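PDB 3EHN: SusD homolog from Bacteroides thetaiotaomicron, which probably binds glycans at the outer membrane as a SusD-like lipoprotein, and is seen here holding galactose and an N-acetylglucosamine sugar. Local coordinates for residues Phe83-Met88 with Arg490-Ala495; Ser115-Ala120 with Ile181-Met186. All coordinates share one frame; numbering follows the deposited sequence.

In the fold
A SusD-like chain in which helix far outweighs strand illustrates how loops later in the sequence are fastened to the first turns of helices. Contact 1 joins the start of helix 85-110 to the loop between helices 472-476 and 495-498, 402 residues on; contact 2 joins the start of the next helix, 116-140, to the loop between helices 160-180 and 197-215, only 61 residues on. The closure 115-120/181-186 is therefore nested within the much longer one, 83-88/490-495. Their centres lie 40 Å apart and their nearest atoms about 28 Å, with no touch between them. Contact 1 borders the bound sugar; the centre of contact 2 lies about 30 Å from the centre of the chain.

Contact 1: residues Phe83-Met88 with Arg490-Ala495; sequences FTDSRM and RFAPTA. With NDG (2-acetamido-2-deoxy-alpha-D-glucopyranose), chain C.
F83 and R490 meet through a charged side chain and a backbone carbonyl, the first of two polar grips in this contact. R490 NE donates to F83 O at 2.8 Å, approaching in the carbonyl plane with a C=O...donor angle of 150°, while R490 NH2 adds a weak bond to the same oxygen. R490 CG sits between its backbone N and carbonyl carbon (chi1 83°), and the extended chain from there to NE lays the guanidinium edge against this carbonyl. With an alanine here, F83 O would probably lose both donors and the flank of F83 CB its cover.

The second grip is on D85, the first residue of the helix. T494 OG1 donates to D85 OD2 at 2.6 Å, on the syn side of the carboxylate. OD1 faces T494 N inside the type I turn A492-A495, although its modelled place is less certain. T84 is the N-cap residue; its OG1 accepts a weak capping bond from R87 N.

Apolar contact is made by M88 CB, 4.0 Å from A492 CB. Separately, M88 CG and SD run past the carbonyl oxygen of R490.

On another side of the helix, R87 turns to the sugar. Its guanidinium lies beside the acetyl group of NDG, with O7 over one face. E78 forms a salt bridge with R87, an arrangement consistent with R87 lining one side of the sugar site, where W73 and E269 hydrogen-bond the sugar.

In the wider fold, F83 packs on Y63 of helix 47-63 and edge-to-face with F489, while A492 and T494 rest on N89 one turn further along helix 85-110, seating the loop that leads into helix 495-498.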
ATOM      1  N   PHE A  83      -8.831  17.354   0.049  1.00 19.42           N
ATOM      2  CA  PHE A  83      -9.378  16.514   1.096  1.00 18.98           C
ATOM      3  C   PHE A  83     -10.598  17.176   1.721  1.00 20.94           C
ATOM      4  O   PHE A  83     -10.533  17.744   2.813  1.00 22.65           O
ATOM      5  CB  PHE A  83      -8.291  16.230   2.139  1.00 17.14           C
ATOM      6  CG  PHE A  83      -7.008  15.669   1.547  1.00 15.33           C
ATOM      7  CD1 PHE A  83      -7.009  15.016   0.316  1.00 13.83           C
ATOM      8  CD2 PHE A  83      -5.800  15.763   2.246  1.00 16.42           C
ATOM      9  CE1 PHE A  83      -5.831  14.467  -0.208  1.00 13.72           C
ATOM     10  CE2 PHE A  83      -4.615  15.217   1.730  1.00 12.21           C
ATOM     11  CZ  PHE A  83      -4.636  14.569   0.503  1.00 13.41           C
ATOM     12  N   THR A  84     -11.718  17.114   1.003  1.00 22.41           N
ATOM     13  CA  THR A  84     -12.967  17.699   1.478  1.00 23.20           C
ATOM     14  C   THR A  84     -13.480  16.900   2.671  1.00 24.62           C
ATOM     15  O   THR A  84     -13.119  15.733   2.860  1.00 24.42           O
ATOM     16  CB  THR A  84     -14.049  17.689   0.386  1.00 22.77           C
ATOM     17  OG1 THR A  84     -14.498  16.348   0.169  1.00 23.51           O
ATOM     18  CG2 THR A  84     -13.492  18.229  -0.917  1.00 21.74           C
ATOM     19  N   ASP A  85     -14.331  17.537   3.463  1.00 25.20           N
ATOM     20  CA  ASP A  85     -14.900  16.925   4.651  1.00 25.33           C
ATOM     21  C   ASP A  85     -15.597  15.587   4.391  1.00 25.59           C
ATOM     22  O   ASP A  85     -15.424  14.644   5.164  1.00 26.96           O
ATOM     23  CB  ASP A  85     -15.888  17.895   5.295  1.00 27.09           C
ATOM     24  CG  ASP A  85     -16.085  17.635   6.774  1.00 29.14           C
ATOM     25  OD1 ASP A  85     -15.311  18.203   7.578  1.00 29.82           O
ATOM     26  OD2 ASP A  85     -17.004  16.861   7.127  1.00 28.20           O
ATOM     27  N   SER A  86     -16.384  15.490   3.317  1.00 25.28           N
ATOM     28  CA  SER A  86     -17.096  14.237   3.022  1.00 23.43           C
ATOM     29  C   SER A  86     -16.147  13.127   2.586  1.00 22.85           C
ATOM     30  O   SER A  86     -16.255  11.990   3.043  1.00 24.61           O
ATOM     31  CB  SER A  86     -18.169  14.442   1.940  1.00 22.38           C
ATOM     32  OG  SER A  86     -17.608  14.540   0.642  1.00 22.30           O
ATOM     33  N   ARG A  87     -15.216  13.457   1.704  1.00 21.10           N
ATOM     34  CA  ARG A  87     -14.265  12.478   1.222  1.00 20.37           C
ATOM     35  C   ARG A  87     -13.309  11.985   2.305  1.00 20.78           C
ATOM     36  O   ARG A  87     -12.846  10.844   2.268  1.00 21.45           O
ATOM     37  CB  ARG A  87     -13.488  13.062   0.051  1.00 19.99           C
ATOM     38  CG  ARG A  87     -14.378  13.351  -1.134  1.00 19.02           C
ATOM     39  CD  ARG A  87     -15.067  12.088  -1.611  1.00 16.13           C
ATOM     40  NE  ARG A  87     -14.133  11.173  -2.268  1.00 15.98           N
ATOM     41  CZ  ARG A  87     -14.495  10.036  -2.859  1.00 14.23           C
ATOM     42  NH1 ARG A  87     -15.770   9.680  -2.866  1.00 14.66           N
ATOM     43  NH2 ARG A  87     -13.596   9.270  -3.460  1.00  9.95           N
ATOM     44  N   MET A  88     -13.006  12.835   3.275  1.00 20.20           N
ATOM     45  CA  MET A  88     -12.114  12.417   4.339  1.00 19.65           C
ATOM     46  C   MET A  88     -12.843  11.544   5.358  1.00 20.34           C
ATOM     47  O   MET A  88     -12.232  10.681   5.977  1.00 21.14           O
ATOM     48  CB  MET A  88     -11.484  13.633   5.005  1.00 19.35           C
ATOM     49  CG  MET A  88     -10.468  14.321   4.128  1.00 18.58           C
ATOM     50  SD  MET A  88      -9.155  13.183   3.661  1.00 21.81           S
ATOM     51  CE  MET A  88      -9.666  12.732   2.020  1.00 16.17           C
ATOM     52  N   ARG A 490      -6.110  14.371   5.741  1.00 17.28           N
ATOM     53  CA  ARG A 490      -6.458  15.118   6.941  1.00 17.45           C
ATOM     54  C   ARG A 490      -7.785  14.561   7.452  1.00 16.73           C
ATOM     55  O   ARG A 490      -8.542  13.947   6.702  1.00 16.44           O
ATOM     56  CB  ARG A 490      -6.569  16.632   6.647  1.00 18.82           C
ATOM     57  CG  ARG A 490      -7.902  17.114   6.062  1.00 19.27           C
ATOM     58  CD  ARG A 490      -7.775  18.507   5.422  1.00 21.36           C
ATOM     59  NE  ARG A 490      -9.033  18.931   4.819  1.00 20.33           N
ATOM     60  CZ  ARG A 490      -9.935  19.704   5.416  1.00 21.23           C
ATOM     61  NH1 ARG A 490      -9.724  20.168   6.640  1.00 19.96           N
ATOM     62  NH2 ARG A 490     -11.076  19.980   4.801  1.00 21.76           N
ATOM     63  N   PHE A 491      -8.049  14.736   8.738  1.00 17.77           N
ATOM     64  CA  PHE A 491      -9.306  14.272   9.307  1.00 19.76           C
ATOM     65  C   PHE A 491     -10.386  15.302   8.939  1.00 21.26           C
ATOM     66  O   PHE A 491     -10.137  16.513   8.973  1.00 21.84           O
ATOM     67  CB  PHE A 491      -9.198  14.165  10.832  1.00 19.35           C
ATOM     68  CG  PHE A 491      -8.268  13.089  11.309  1.00 19.46           C
ATOM     69  CD1 PHE A 491      -8.603  11.750  11.173  1.00 20.11           C
ATOM     70  CD2 PHE A 491      -7.068  13.415  11.924  1.00 20.17           C
ATOM     71  CE1 PHE A 491      -7.759  10.752  11.645  1.00 20.38           C
ATOM     72  CE2 PHE A 491      -6.216  12.421  12.399  1.00 20.71           C
ATOM     73  CZ  PHE A 491      -6.563  11.089  12.260  1.00 21.08           C
ATOM     74  N   ALA A 492     -11.574  14.828   8.572  1.00 21.09           N
ATOM     75  CA  ALA A 492     -12.660  15.739   8.229  1.00 20.67           C
ATOM     76  C   ALA A 492     -12.892  16.623   9.447  1.00 21.63           C
ATOM     77  O   ALA A 492     -13.056  16.118  10.560  1.00 22.41           O
ATOM     78  CB  ALA A 492     -13.920  14.960   7.904  1.00 20.40           C
ATOM     79  N   PRO A 493     -12.888  17.953   9.261  1.00 21.72           N
ATOM     80  CA  PRO A 493     -13.101  18.880  10.378  1.00 21.31           C
ATOM     81  C   PRO A 493     -14.337  18.589  11.233  1.00 22.35           C
ATOM     82  O   PRO A 493     -14.277  18.594  12.469  1.00 22.54           O
ATOM     83  CB  PRO A 493     -13.176  20.228   9.678  1.00 18.77           C
ATOM     84  CG  PRO A 493     -12.189  20.050   8.559  1.00 19.33           C
ATOM     85  CD  PRO A 493     -12.555  18.689   8.027  1.00 19.49           C
ATOM     86  N   THR A 494     -15.455  18.320  10.573  1.00 22.81           N
ATOM     87  CA  THR A 494     -16.694  18.048  11.285  1.00 24.30           C
ATOM     88  C   THR A 494     -16.551  16.889  12.256  1.00 25.73           C
ATOM     89  O   THR A 494     -17.335  16.762  13.195  1.00 28.86           O
ATOM     90  CB  THR A 494     -17.845  17.748  10.311  1.00 22.91           C
ATOM     91  OG1 THR A 494     -17.578  16.525   9.613  1.00 23.04           O
ATOM     92  CG2 THR A 494     -17.991  18.891   9.314  1.00 20.20           C
ATOM     93  N   ALA A 495     -15.548  16.052  12.045  1.00 26.47           N
ATOM     94  CA  ALA A 495     -15.340  14.907  12.924  1.00 28.42           C
ATOM     95  C   ALA A 495     -15.021  15.350  14.354  1.00 30.85           C
ATOM     96  O   ALA A 495     -15.306  14.628  15.320  1.00 31.38           O
ATOM     97  CB  ALA A 495     -14.220  14.027  12.384  1.00 25.93           C
TER
HETATM   98  C1  NDG C   1     -16.963   8.128 -10.385  1.00 30.13           C
HETATM   99  C2  NDG C   1     -17.443   8.338  -8.943  1.00 30.90           C
HETATM  100  C3  NDG C   1     -18.173   7.010  -8.583  1.00 32.96           C
HETATM  101  C4  NDG C   1     -19.376   6.838  -9.490  1.00 34.79           C
HETATM  102  C5  NDG C   1     -18.918   6.837 -11.008  1.00 34.89           C
HETATM  103  C6  NDG C   1     -20.101   6.542 -11.980  1.00 34.71           C
HETATM  104  C7  NDG C   1     -16.069   9.209  -7.032  1.00 28.84           C
HETATM  105  C8  NDG C   1     -16.431   8.681  -5.638  1.00 29.82           C
HETATM  106  O5  NDG C   1     -17.999   7.886 -11.377  1.00 32.47           O
HETATM  107  O3  NDG C   1     -18.649   6.888  -7.249  1.00 33.11           O
HETATM  108  O4  NDG C   1     -20.239   5.626  -9.314  1.00 39.45           O
HETATM  109  O6  NDG C   1     -19.654   6.880 -13.297  1.00 34.60           O
HETATM  110  O7  NDG C   1     -15.759  10.381  -7.182  1.00 27.58           O
HETATM  111  N2  NDG C   1     -16.371   8.520  -8.128  1.00 29.81           N
HETATM  112  O1  NDG C   1     -16.154   9.134 -10.959  1.00 30.21           O

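Contact 2: residues Ser115-Ala120 with Ile181-Met186; sequences SPSEQA and ISYSVM
With its CG between the backbone N and the carbonyl carbon (chi1 49°), Y183 carries its hydroxyl from the loop to S117 on the helix. S117 answers with OG placed beside its own backbone N and anti to the carbonyl carbon (chi1 -80°). The two hydroxyls, S117 OG and Y183 OH, are hydrogen-bonded at 3.1 Å, and either could be the donor. OG comes in at the ring edge, near its plane, while I181 CG2 of the same loop lies over one face of the Y183 ring, 3.9 Å above it and offset toward the rim.

Deeper in, A120 presents its methyl to two branched side chains at once: A120 CB is 3.8 Å from V185 CG2 and 4.0 Å from I181 CG1. P116, in the first turn of helix 116-140, brushes I181 CD1 more loosely. Both I181 and V185 also pack on V197 of helix 197-215, and V185 touches I121 and I124 further along helix 116-140.

The chemistry is thus divided by depth: a single neutral hydroxyl pair at the more exposed margin, and aliphatic groups inside, the A120 methyl against the branches of I181 and V185, where shape rather than charge joins loop to helix.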
ATOM      1  N   SER A 115     -11.907 -20.849  26.594  1.00 48.90           N
ATOM      2  CA  SER A 115     -11.788 -21.637  25.377  1.00 47.18           C
ATOM      3  C   SER A 115     -10.599 -21.169  24.549  1.00 46.13           C
ATOM      4  O   SER A 115     -10.634 -20.097  23.946  1.00 45.55           O
ATOM      5  CB  SER A 115     -13.072 -21.519  24.552  1.00 46.78           C
ATOM      6  OG  SER A 115     -12.962 -22.234  23.333  1.00 47.50           O
ATOM      7  N   PRO A 116      -9.515 -21.960  24.524  1.00 45.41           N
ATOM      8  CA  PRO A 116      -8.364 -21.533  23.734  1.00 44.26           C
ATOM      9  C   PRO A 116      -8.724 -21.350  22.265  1.00 42.70           C
ATOM     10  O   PRO A 116      -8.047 -20.613  21.545  1.00 43.79           O
ATOM     11  CB  PRO A 116      -7.339 -22.649  23.978  1.00 44.78           C
ATOM     12  CG  PRO A 116      -8.177 -23.826  24.361  1.00 44.33           C
ATOM     13  CD  PRO A 116      -9.220 -23.211  25.241  1.00 45.02           C
ATOM     14  N   SER A 117      -9.799 -22.006  21.828  1.00 39.92           N
ATOM     15  CA  SER A 117     -10.254 -21.899  20.440  1.00 37.05           C
ATOM     16  C   SER A 117     -10.757 -20.500  20.127  1.00 35.58           C
ATOM     17  O   SER A 117     -10.399 -19.907  19.115  1.00 33.27           O
ATOM     18  CB  SER A 117     -11.369 -22.906  20.161  1.00 36.55           C
ATOM     19  OG  SER A 117     -10.837 -24.196  19.920  1.00 38.76           O
ATOM     20  N   GLU A 118     -11.608 -19.976  20.995  1.00 36.49           N
ATOM     21  CA  GLU A 118     -12.129 -18.645  20.783  1.00 36.74           C
ATOM     22  C   GLU A 118     -10.992 -17.661  21.000  1.00 36.38           C
ATOM     23  O   GLU A 118     -11.010 -16.559  20.462  1.00 37.04           O
ATOM     24  CB  GLU A 118     -13.280 -18.365  21.743  1.00 38.03           C
ATOM     25  CG  GLU A 118     -14.392 -19.392  21.674  1.00 40.84           C
ATOM     26  CD  GLU A 118     -15.709 -18.858  22.213  1.00 43.70           C
ATOM     27  OE1 GLU A 118     -15.729 -18.304  23.329  1.00 46.18           O
ATOM     28  OE2 GLU A 118     -16.734 -18.997  21.519  1.00 46.67           O
ATOM     29  N   GLN A 119     -10.001 -18.063  21.789  1.00 35.71           N
ATOM     30  CA  GLN A 119      -8.848 -17.207  22.033  1.00 35.65           C
ATOM     31  C   GLN A 119      -7.998 -17.144  20.773  1.00 33.86           C
ATOM     32  O   GLN A 119      -7.349 -16.132  20.495  1.00 33.96           O
ATOM     33  CB  GLN A 119      -8.015 -17.727  23.207  1.00 39.13           C
ATOM     34  CG  GLN A 119      -8.457 -17.138  24.529  1.00 44.71           C
ATOM     35  CD  GLN A 119      -8.613 -15.621  24.446  1.00 48.61           C
ATOM     36  OE1 GLN A 119      -7.648 -14.897  24.170  1.00 51.28           O
ATOM     37  NE2 GLN A 119      -9.833 -15.135  24.678  1.00 48.02           N
ATOM     38  N   ALA A 120      -8.015 -18.233  20.011  1.00 30.67           N
ATOM     39  CA  ALA A 120      -7.278 -18.311  18.757  1.00 26.86           C
ATOM     40  C   ALA A 120      -7.979 -17.434  17.725  1.00 26.69           C
ATOM     41  O   ALA A 120      -7.328 -16.766  16.925  1.00 27.72           O
ATOM     42  CB  ALA A 120      -7.230 -19.747  18.270  1.00 25.48           C
ATOM     43  N   ILE A 181      -1.263 -23.047  19.377  1.00 35.43           N
ATOM     44  CA  ILE A 181      -2.414 -23.673  18.711  1.00 33.41           C
ATOM     45  C   ILE A 181      -1.965 -24.516  17.526  1.00 33.73           C
ATOM     46  O   ILE A 181      -1.307 -24.026  16.614  1.00 35.03           O
ATOM     47  CB  ILE A 181      -3.416 -22.619  18.199  1.00 32.11           C
ATOM     48  CG1 ILE A 181      -4.111 -21.935  19.381  1.00 31.42           C
ATOM     49  CG2 ILE A 181      -4.424 -23.272  17.276  1.00 31.04           C
ATOM     50  CD1 ILE A 181      -5.034 -22.836  20.176  1.00 28.14           C
ATOM     51  N   SER A 182      -2.353 -25.785  17.529  1.00 34.83           N
ATOM     52  CA  SER A 182      -1.958 -26.707  16.469  1.00 36.22           C
ATOM     53  C   SER A 182      -3.074 -27.221  15.551  1.00 35.11           C
ATOM     54  O   SER A 182      -2.808 -27.997  14.631  1.00 34.46           O
ATOM     55  CB  SER A 182      -1.246 -27.890  17.112  1.00 37.49           C
ATOM     56  OG  SER A 182      -1.915 -28.243  18.314  1.00 41.18           O
ATOM     57  N   TYR A 183      -4.311 -26.798  15.791  1.00 34.32           N
ATOM     58  CA  TYR A 183      -5.435 -27.246  14.967  1.00 33.40           C
ATOM     59  C   TYR A 183      -6.060 -26.137  14.123  1.00 32.57           C
ATOM     60  O   TYR A 183      -6.168 -24.993  14.552  1.00 32.47           O
ATOM     61  CB  TYR A 183      -6.520 -27.875  15.843  1.00 31.53           C
ATOM     62  CG  TYR A 183      -6.877 -27.009  17.010  1.00 30.36           C
ATOM     63  CD1 TYR A 183      -6.049 -26.944  18.119  1.00 30.42           C
ATOM     64  CD2 TYR A 183      -8.006 -26.198  16.982  1.00 31.65           C
ATOM     65  CE1 TYR A 183      -6.328 -26.085  19.176  1.00 31.94           C
ATOM     66  CE2 TYR A 183      -8.298 -25.328  18.038  1.00 32.09           C
ATOM     67  CZ  TYR A 183      -7.451 -25.278  19.132  1.00 32.03           C
ATOM     68  OH  TYR A 183      -7.709 -24.412  20.175  1.00 31.72           O
ATOM     69  N   SER A 184      -6.485 -26.507  12.923  1.00 30.33           N
ATOM     70  CA  SER A 184      -7.112 -25.590  11.997  1.00 28.84           C
ATOM     71  C   SER A 184      -8.164 -24.747  12.714  1.00 28.15           C
ATOM     72  O   SER A 184      -9.018 -25.290  13.409  1.00 28.65           O
ATOM     73  CB  SER A 184      -7.761 -26.395  10.877  1.00 29.31           C
ATOM     74  OG  SER A 184      -8.295 -25.555   9.873  1.00 35.79           O
ATOM     75  N   VAL A 185      -8.090 -23.425  12.546  1.00 26.27           N
ATOM     76  CA  VAL A 185      -9.038 -22.490  13.163  1.00 25.19           C
ATOM     77  C   VAL A 185      -9.950 -21.836  12.132  1.00 25.15           C
ATOM     78  O   VAL A 185      -9.480 -21.125  11.263  1.00 27.51           O
ATOM     79  CB  VAL A 185      -8.313 -21.363  13.922  1.00 24.72           C
ATOM     80  CG1 VAL A 185      -9.300 -20.263  14.277  1.00 22.52           C
ATOM     81  CG2 VAL A 185      -7.654 -21.920  15.180  1.00 22.91           C
ATOM     82  N   MET A 186     -11.254 -22.081  12.250  1.00 25.47           N
ATOM     83  CA  MET A 186     -12.274 -21.540  11.344  1.00 24.77           C
ATOM     84  C   MET A 186     -11.959 -21.605   9.858  1.00 23.75           C
ATOM     85  O   MET A 186     -12.189 -20.646   9.121  1.00 22.84           O
ATOM     86  CB  MET A 186     -12.605 -20.102  11.725  1.00 25.43           C
ATOM     87  CG  MET A 186     -13.432 -20.009  12.980  1.00 28.26           C
ATOM     88  SD  MET A 186     -14.656 -18.711  12.840  1.00 35.14           S
ATOM     89  CE  MET A 186     -13.587 -17.260  12.951  1.00 31.99           C
TER